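Local coordinates for protein VIN1 (Oscarella pearsei, PDB 6BFI) that probably binds actin filaments and, as a member of the vinculin/alpha-catenin family, may play a role in cell-cell adhesion, at residues E103-R106 and K107-G111. Residues are numbered along the deposited sequence; the frame is centred on the assembly and turned at random.
Sequences EGKR and KLLDG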
# COMPACT_ATOMS: atom_id res chain seq x y z
N GLU A 103 48.52 11.09 -13.42
CA GLU A 103 47.84 12.25 -12.85
C GLU A 103 46.57 12.58 -13.62
O GLU A 103 45.58 13.01 -13.01
CB GLU A 103 48.78 13.46 -12.84
CG GLU A 103 50.24 13.13 -12.52
CD GLU A 103 50.49 12.85 -11.05
OE1 GLU A 103 49.51 12.71 -10.28
OE2 GLU A 103 51.67 12.77 -10.66
N GLY A 104 46.57 12.38 -14.94
CA GLY A 104 45.36 12.61 -15.71
C GLY A 104 44.22 11.68 -15.30
O GLY A 104 43.09 12.12 -15.12
N LYS A 105 44.53 10.40 -15.13
CA LYS A 105 43.52 9.43 -14.70
C LYS A 105 43.04 9.74 -13.28
O LYS A 105 41.83 9.77 -13.01
CB LYS A 105 44.10 8.02 -14.78
CG LYS A 105 43.13 6.91 -14.42
CD LYS A 105 43.81 5.55 -14.54
CE LYS A 105 42.84 4.41 -14.25
NZ LYS A 105 42.31 4.47 -12.86
N ARG A 106 43.99 10.00 -12.37
CA ARG A 106 43.63 10.25 -10.98
C ARG A 106 42.75 11.48 -10.85
O ARG A 106 41.70 11.44 -10.20
CB ARG A 106 44.90 10.41 -10.13
CG ARG A 106 44.63 10.55 -8.64
CD ARG A 106 45.90 10.90 -7.86
NE ARG A 106 46.31 12.29 -8.07
CZ ARG A 106 45.85 13.32 -7.36
NH1 ARG A 106 44.96 13.12 -6.40
NH2 ARG A 106 46.28 14.55 -7.61
N LYS A 107 43.16 12.60 -11.46
CA LYS A 107 42.37 13.82 -11.35
C LYS A 107 41.08 13.72 -12.14
O LYS A 107 40.09 14.38 -11.80
CB LYS A 107 43.19 15.02 -11.81
CG LYS A 107 44.51 15.18 -11.06
CD LYS A 107 45.23 16.46 -11.44
CE LYS A 107 44.89 17.58 -10.48
NZ LYS A 107 45.21 17.20 -9.08
N LEU A 108 41.05 12.90 -13.20
CA LEU A 108 39.82 12.68 -13.94
C LEU A 108 38.78 11.99 -13.06
O LEU A 108 37.62 12.43 -12.99
CB LEU A 108 40.09 11.85 -15.19
CG LEU A 108 38.85 11.58 -16.06
CD1 LEU A 108 38.47 12.81 -16.86
CD2 LEU A 108 39.06 10.39 -16.97
N LEU A 109 39.17 10.91 -12.37
CA LEU A 109 38.23 10.21 -11.51
C LEU A 109 37.87 11.04 -10.28
O LEU A 109 36.70 11.14 -9.90
CB LEU A 109 38.80 8.86 -11.10
CG LEU A 109 39.05 7.84 -12.22
CD1 LEU A 109 39.65 6.56 -11.67
CD2 LEU A 109 37.76 7.55 -12.98
N ASP A 110 38.88 11.66 -9.65
CA ASP A 110 38.64 12.45 -8.44
C ASP A 110 37.72 13.63 -8.72
O ASP A 110 36.70 13.80 -8.04
CB ASP A 110 39.97 12.93 -7.86
CG ASP A 110 40.52 12.00 -6.80
OD1 ASP A 110 40.21 10.79 -6.85
OD2 ASP A 110 41.25 12.48 -5.90
N GLY A 111 38.07 14.46 -9.70
CA GLY A 111 37.18 15.55 -10.07
C GLY A 111 35.85 15.07 -10.58
O GLY A 111 34.83 15.74 -10.41
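Arg106 reaches along the helix to Asp110, one turn on. Its CG lies opposite the backbone N (chi1 -175°), and the chain stays extended until it bends at chi3. That bend turns the guanidinium toward both acidic neighbours. NH1 stands 3.8 Å from Asp110 OD2, a long salt bridge. The guanidinium and carboxylate planes are 76° apart, so the two groups do not pair flat. On the Glu103 side, NE lies 3.9 Å from Glu103 OE1, also long. Arg106 thus links two carboxylates in a loose network along one helix.

This is the first part of helix 102-145, in an all-helical protein of the vinculin family. Four i to i+4 backbone bonds cross here, from Lys107 N to Glu103 O through Asp110 N to Arg106 O. Lys107 folds back over the preceding turn, with CG 3.1 Å from Glu103 O. Bends at chi3 and chi4 leave its NZ 3.2 Å from Arg106 NH2. These are like charges, and the nearby acids probably ease their repulsion. Lys107 also makes a cation-pi contact with Phe87 of helix 68-97. With an alanine here, the Phe87 ring would probably lose its cation and Glu103 O the cover of CG. On another side, Lys105 runs extended to a final bend, and its NZ sits 3.6 Å from Leu109 CD1. Leu108 is buried, and its side chain touches Ala91 and Leu95 of helix 68-97 and His28 of helix 8-32.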